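Local coordinates for protein lipase (Photobacterium sp. M37, PDB 2ORY) that probably hydrolyses triacylglycerols as a cold-adapted class 3 lipase of the alpha/beta-hydrolase fold, at residues A[49-61]-A[72-86]. Numbering follows the deposited sequence.
Sequences EDDWEVVWGPAVY and MMYVIQKKGAEGEYV
Strand 52-55 pairs antiparallel with strand 72-78, Glu53 and Gln77 exchanging backbone hydrogen bonds, and after a corner at Trp56 strand 57-61 continues the pairing at 170° through Ala59 and Met73. This is the outer hairpin of the central sheet of an alpha/beta-hydrolase, 52-63 being an outermost strand. A classic beta bulge breaks the register where Val55 and Trp56 both face Val75: Val75 O accepts a bond from Val55 N (3.0 Å) and a weak one from Trp56 N. A second one-residue shift follows at Gly57 and Pro58, which are joined by a cis peptide bond.

On the side facing helix 5-15, Ile76 CG2 packs against Trp52 CB and CE3, 3.5 Å from each. Lys78 crosses the same indole at a slant, CD over one face; its bent chain carries NZ on to a salt bridge with Asp50 OD1 (3.2 Å), the hydrogen bond within it weak, and Glu84 OE2 lies at a longer 3.9 Å from that NZ.

The other side of the sheet holds Trp56, Val75 and Met73. With CG anti to the backbone N (chi1 -174°), the Trp56 indole lies back across strand 72-78 and presents its edge to Tyr74 CA, while NE1 is hydrogen-bonded to Lys150 O. At the far end of the six-membered ring, Met73 CE meets Trp56 CH2 at 3.8 Å.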
loop_
_atom_site.group_PDB
_atom_site.type_symbol
_atom_site.label_atom_id
_atom_site.label_comp_id
_atom_site.label_asym_id
_atom_site.label_seq_id
_atom_site.Cartn_x
_atom_site.Cartn_y
_atom_site.Cartn_z
ATOM N N GLU A 49 -18.407 3.040 -14.610
ATOM C CA GLU A 49 -18.416 4.258 -15.407
ATOM C C GLU A 49 -17.389 4.247 -16.537
ATOM O O GLU A 49 -17.301 5.198 -17.317
ATOM C CB GLU A 49 -18.183 5.462 -14.491
ATOM C CG GLU A 49 -19.072 5.452 -13.248
ATOM C CD GLU A 49 -18.926 6.703 -12.409
ATOM O OE1 GLU A 49 -17.785 7.031 -12.011
ATOM O OE2 GLU A 49 -19.958 7.355 -12.139
ATOM N N ASP A 50 -16.608 3.176 -16.619
ATOM C CA ASP A 50 -15.585 3.047 -17.660
ATOM C C ASP A 50 -15.398 1.566 -17.954
ATOM O O ASP A 50 -16.054 0.721 -17.354
ATOM C CB ASP A 50 -14.246 3.633 -17.186
ATOM C CG ASP A 50 -14.343 5.101 -16.811
ATOM O OD1 ASP A 50 -14.349 5.953 -17.724
ATOM O OD2 ASP A 50 -14.411 5.402 -15.599
ATOM N N ASP A 51 -14.509 1.252 -18.884
ATOM C CA ASP A 51 -14.243 -0.133 -19.210
ATOM C C ASP A 51 -12.785 -0.410 -18.921
ATOM O O ASP A 51 -11.885 0.045 -19.625
ATOM C CB ASP A 51 -14.570 -0.431 -20.673
ATOM C CG ASP A 51 -15.745 -1.397 -20.822
ATOM O OD1 ASP A 51 -15.645 -2.546 -20.326
ATOM O OD2 ASP A 51 -16.769 -1.006 -21.433
ATOM N N TRP A 52 -12.560 -1.157 -17.856
ATOM C CA TRP A 52 -11.216 -1.470 -17.441
ATOM C C TRP A 52 -10.804 -2.854 -17.883
ATOM O O TRP A 52 -11.648 -3.737 -18.049
ATOM C CB TRP A 52 -11.128 -1.356 -15.936
ATOM C CG TRP A 52 -11.558 -0.025 -15.434
ATOM C CD1 TRP A 52 -12.817 0.345 -15.054
ATOM C CD2 TRP A 52 -10.710 1.101 -15.174
ATOM N NE1 TRP A 52 -12.802 1.631 -14.555
ATOM C CE2 TRP A 52 -11.524 2.117 -14.620
ATOM C CE3 TRP A 52 -9.342 1.348 -15.351
ATOM C CZ2 TRP A 52 -11.014 3.359 -14.241
ATOM C CZ3 TRP A 52 -8.831 2.592 -14.971
ATOM C CH2 TRP A 52 -9.669 3.580 -14.420
ATOM N N GLU A 53 -9.500 -3.032 -18.046
ATOM C CA GLU A 53 -8.922 -4.296 -18.474
ATOM C C GLU A 53 -7.644 -4.594 -17.693
ATOM O O GLU A 53 -6.743 -3.751 -17.610
ATOM C CB GLU A 53 -8.584 -4.221 -19.971
ATOM C CG GLU A 53 -7.972 -5.477 -20.539
ATOM C CD GLU A 53 -8.983 -6.606 -20.692
ATOM O OE1 GLU A 53 -8.556 -7.788 -20.676
ATOM O OE2 GLU A 53 -10.198 -6.318 -20.844
ATOM N N VAL A 54 -7.561 -5.784 -17.113
ATOM C CA VAL A 54 -6.356 -6.173 -16.389
ATOM C C VAL A 54 -5.389 -6.536 -17.506
ATOM O O VAL A 54 -5.641 -7.471 -18.246
ATOM C CB VAL A 54 -6.613 -7.404 -15.488
ATOM C CG1 VAL A 54 -5.312 -7.834 -14.797
ATOM C CG2 VAL A 54 -7.685 -7.070 -14.454
ATOM N N VAL A 55 -4.306 -5.775 -17.639
ATOM C CA VAL A 55 -3.325 -6.005 -18.693
ATOM C C VAL A 55 -1.977 -6.560 -18.209
ATOM O O VAL A 55 -1.104 -6.884 -19.015
ATOM C CB VAL A 55 -3.099 -4.707 -19.497
ATOM C CG1 VAL A 55 -4.384 -4.353 -20.266
ATOM C CG2 VAL A 55 -2.741 -3.560 -18.561
ATOM N N TRP A 56 -1.787 -6.654 -16.897
ATOM C CA TRP A 56 -0.553 -7.237 -16.378
ATOM C C TRP A 56 -0.831 -7.781 -14.997
ATOM O O TRP A 56 -1.314 -7.059 -14.123
ATOM C CB TRP A 56 0.575 -6.222 -16.284
ATOM C CG TRP A 56 1.868 -6.888 -15.889
ATOM C CD1 TRP A 56 2.824 -7.366 -16.729
ATOM C CD2 TRP A 56 2.363 -7.100 -14.557
ATOM N NE1 TRP A 56 3.893 -7.845 -16.016
ATOM C CE2 TRP A 56 3.638 -7.696 -14.680
ATOM C CE3 TRP A 56 1.855 -6.841 -13.275
ATOM C CZ2 TRP A 56 4.423 -8.039 -13.566
ATOM C CZ3 TRP A 56 2.639 -7.184 -12.156
ATOM C CH2 TRP A 56 3.908 -7.776 -12.316
ATOM N N GLY A 57 -0.521 -9.057 -14.802
ATOM C CA GLY A 57 -0.777 -9.683 -13.520
ATOM C C GLY A 57 -2.207 -10.192 -13.485
ATOM O O GLY A 57 -2.878 -10.225 -14.519
ATOM N N PRO A 58 -2.702 -10.601 -12.307
ATOM C CA PRO A 58 -1.909 -10.552 -11.068
ATOM C C PRO A 58 -0.652 -11.434 -10.971
ATOM O O PRO A 58 -0.673 -12.619 -11.315
ATOM C CB PRO A 58 -2.937 -10.892 -9.984
ATOM C CG PRO A 58 -3.923 -11.770 -10.691
ATOM C CD PRO A 58 -4.061 -11.116 -12.056
ATOM N N ALA A 59 0.447 -10.818 -10.539
ATOM C CA ALA A 59 1.707 -11.516 -10.307
ATOM C C ALA A 59 1.736 -11.668 -8.781
ATOM O O ALA A 59 1.696 -10.676 -8.037
ATOM C CB ALA A 59 2.880 -10.677 -10.764
ATOM N N VAL A 60 1.804 -12.907 -8.318
ATOM C CA VAL A 60 1.767 -13.174 -6.886
ATOM C C VAL A 60 3.061 -13.736 -6.331
ATOM O O VAL A 60 3.716 -14.548 -6.975
ATOM C CB VAL A 60 0.621 -14.181 -6.550
ATOM C CG1 VAL A 60 0.511 -14.378 -5.044
ATOM C CG2 VAL A 60 -0.708 -13.684 -7.125
ATOM N N TYR A 61 3.431 -13.273 -5.142
ATOM C CA TYR A 61 4.600 -13.782 -4.451
ATOM C C TYR A 61 4.032 -14.459 -3.200
ATOM O O TYR A 61 3.480 -13.786 -2.334
ATOM C CB TYR A 61 5.549 -12.666 -4.022
ATOM C CG TYR A 61 6.787 -13.212 -3.334
ATOM C CD1 TYR A 61 7.853 -13.718 -4.078
ATOM C CD2 TYR A 61 6.861 -13.290 -1.943
ATOM C CE1 TYR A 61 8.962 -14.293 -3.456
ATOM C CE2 TYR A 61 7.972 -13.865 -1.300
ATOM C CZ TYR A 61 9.021 -14.366 -2.063
ATOM O OH TYR A 61 10.129 -14.924 -1.448
ATOM N N MET A 72 1.410 -8.960 -3.978
ATOM C CA MET A 72 0.723 -9.072 -5.261
ATOM C C MET A 72 0.680 -7.726 -5.970
ATOM O O MET A 72 0.506 -6.687 -5.333
ATOM C CB MET A 72 -0.713 -9.572 -5.072
ATOM C CG MET A 72 -1.434 -9.912 -6.392
ATOM S SD MET A 72 -2.182 -8.486 -7.285
ATOM C CE MET A 72 -3.830 -8.568 -6.697
ATOM N N MET A 73 0.850 -7.750 -7.289
ATOM C CA MET A 73 0.790 -6.525 -8.073
ATOM C C MET A 73 0.156 -6.816 -9.424
ATOM O O MET A 73 0.360 -7.897 -9.996
ATOM C CB MET A 73 2.197 -5.931 -8.264
ATOM C CG MET A 73 2.252 -4.667 -9.145
ATOM S SD MET A 73 3.836 -3.880 -9.023
ATOM C CE MET A 73 4.897 -5.150 -9.793
ATOM N N TYR A 74 -0.658 -5.874 -9.896
ATOM C CA TYR A 74 -1.291 -5.981 -11.207
ATOM C C TYR A 74 -1.426 -4.571 -11.783
ATOM O O TYR A 74 -1.230 -3.566 -11.073
ATOM C CB TYR A 74 -2.665 -6.685 -11.128
ATOM C CG TYR A 74 -3.753 -5.951 -10.364
ATOM C CD1 TYR A 74 -4.765 -5.282 -11.032
ATOM C CD2 TYR A 74 -3.740 -5.890 -8.972
ATOM C CE1 TYR A 74 -5.737 -4.561 -10.334
ATOM C CE2 TYR A 74 -4.703 -5.166 -8.261
ATOM C CZ TYR A 74 -5.697 -4.500 -8.951
ATOM O OH TYR A 74 -6.613 -3.733 -8.271
ATOM N N VAL A 75 -1.717 -4.507 -13.080
ATOM C CA VAL A 75 -1.899 -3.239 -13.777
ATOM C C VAL A 75 -3.243 -3.233 -14.525
ATOM O O VAL A 75 -3.533 -4.155 -15.286
ATOM C CB VAL A 75 -0.764 -3.002 -14.800
ATOM C CG1 VAL A 75 -0.903 -1.621 -15.409
ATOM C CG2 VAL A 75 0.596 -3.165 -14.131
ATOM N N ILE A 76 -4.061 -2.205 -14.293
ATOM C CA ILE A 76 -5.363 -2.073 -14.964
ATOM C C ILE A 76 -5.214 -0.943 -15.976
ATOM O O ILE A 76 -4.630 0.094 -15.669
ATOM C CB ILE A 76 -6.517 -1.637 -14.008
ATOM C CG1 ILE A 76 -6.484 -2.444 -12.714
ATOM C CG2 ILE A 76 -7.856 -1.800 -14.691
ATOM C CD1 ILE A 76 -5.527 -1.842 -11.684
ATOM N N GLN A 77 -5.747 -1.142 -17.170
ATOM C CA GLN A 77 -5.689 -0.120 -18.202
ATOM C C GLN A 77 -7.109 0.301 -18.560
ATOM O O GLN A 77 -7.974 -0.545 -18.779
ATOM C CB GLN A 77 -4.993 -0.659 -19.456
ATOM C CG GLN A 77 -4.991 0.326 -20.623
ATOM C CD GLN A 77 -4.333 -0.227 -21.879
ATOM O OE1 GLN A 77 -4.108 0.502 -22.845
ATOM N NE2 GLN A 77 -4.027 -1.520 -21.874
ATOM N N LYS A 78 -7.348 1.605 -18.603
ATOM C CA LYS A 78 -8.659 2.121 -18.974
ATOM C C LYS A 78 -8.859 1.941 -20.482
ATOM O O LYS A 78 -8.080 2.471 -21.274
ATOM C CB LYS A 78 -8.760 3.606 -18.615
ATOM C CG LYS A 78 -9.867 4.351 -19.357
ATOM C CD LYS A 78 -10.911 4.929 -18.425
ATOM C CE LYS A 78 -10.346 6.046 -17.568
ATOM N NZ LYS A 78 -11.419 6.730 -16.791
ATOM N N LYS A 79 -9.894 1.196 -20.878
ATOM C CA LYS A 79 -10.176 0.956 -22.304
ATOM C C LYS A 79 -10.340 2.268 -23.064
ATOM O O LYS A 79 -10.825 3.254 -22.519
ATOM C CB LYS A 79 -11.465 0.145 -22.480
ATOM C CG LYS A 79 -11.392 -1.325 -22.101
ATOM C CD LYS A 79 -10.461 -2.086 -23.015
ATOM C CE LYS A 79 -10.882 -3.542 -23.123
ATOM N NZ LYS A 79 -12.207 -3.698 -23.806
ATOM N N GLY A 80 -9.954 2.271 -24.333
ATOM C CA GLY A 80 -10.088 3.481 -25.125
ATOM C C GLY A 80 -9.030 4.521 -24.809
ATOM O O GLY A 80 -8.240 4.897 -25.678
ATOM N N ALA A 81 -9.012 4.994 -23.569
ATOM C CA ALA A 81 -8.034 5.988 -23.158
ATOM C C ALA A 81 -6.641 5.474 -23.473
ATOM O O ALA A 81 -6.226 4.428 -22.967
ATOM C CB ALA A 81 -8.161 6.258 -21.677
ATOM N N GLU A 82 -5.919 6.204 -24.314
ATOM C CA GLU A 82 -4.569 5.802 -24.682
ATOM C C GLU A 82 -3.600 6.122 -23.553
ATOM O O GLU A 82 -3.578 7.243 -23.044
ATOM C CB GLU A 82 -4.139 6.518 -25.965
ATOM C CG GLU A 82 -4.970 6.119 -27.182
ATOM C CD GLU A 82 -4.587 6.870 -28.454
ATOM O OE1 GLU A 82 -3.535 7.550 -28.461
ATOM O OE2 GLU A 82 -5.342 6.766 -29.450
ATOM N N GLY A 83 -2.814 5.128 -23.153
ATOM C CA GLY A 83 -1.849 5.331 -22.084
ATOM C C GLY A 83 -2.402 5.807 -20.752
ATOM O O GLY A 83 -1.955 6.824 -20.225
ATOM N N GLU A 84 -3.377 5.085 -20.208
ATOM C CA GLU A 84 -3.976 5.425 -18.907
ATOM C C GLU A 84 -3.936 4.140 -18.070
ATOM O O GLU A 84 -4.762 3.243 -18.238
ATOM C CB GLU A 84 -5.428 5.901 -19.096
ATOM C CG GLU A 84 -5.901 7.084 -18.208
ATOM C CD GLU A 84 -6.381 6.672 -16.813
ATOM O OE1 GLU A 84 -5.581 6.091 -16.050
ATOM O OE2 GLU A 84 -7.557 6.941 -16.475
ATOM N N TYR A 85 -2.972 4.050 -17.168
ATOM C CA TYR A 85 -2.843 2.851 -16.359
ATOM C C TYR A 85 -2.863 3.027 -14.847
ATOM O O TYR A 85 -2.496 4.082 -14.314
ATOM C CB TYR A 85 -1.539 2.131 -16.705
ATOM C CG TYR A 85 -1.335 1.872 -18.182
ATOM C CD1 TYR A 85 -0.858 2.873 -19.032
ATOM C CD2 TYR A 85 -1.625 0.623 -18.731
ATOM C CE1 TYR A 85 -0.673 2.628 -20.394
ATOM C CE2 TYR A 85 -1.447 0.373 -20.093
ATOM C CZ TYR A 85 -0.970 1.378 -20.918
ATOM O OH TYR A 85 -0.797 1.124 -22.266
ATOM N N VAL A 86 -3.285 1.964 -14.167
ATOM C CA VAL A 86 -3.267 1.920 -12.706
ATOM C C VAL A 86 -2.402 0.725 -12.288
ATOM O O VAL A 86 -2.639 -0.385 -12.739
ATOM C CB VAL A 86 -4.680 1.698 -12.085
ATOM C CG1 VAL A 86 -4.559 1.510 -10.579
ATOM C CG2 VAL A 86 -5.577 2.874 -12.366
#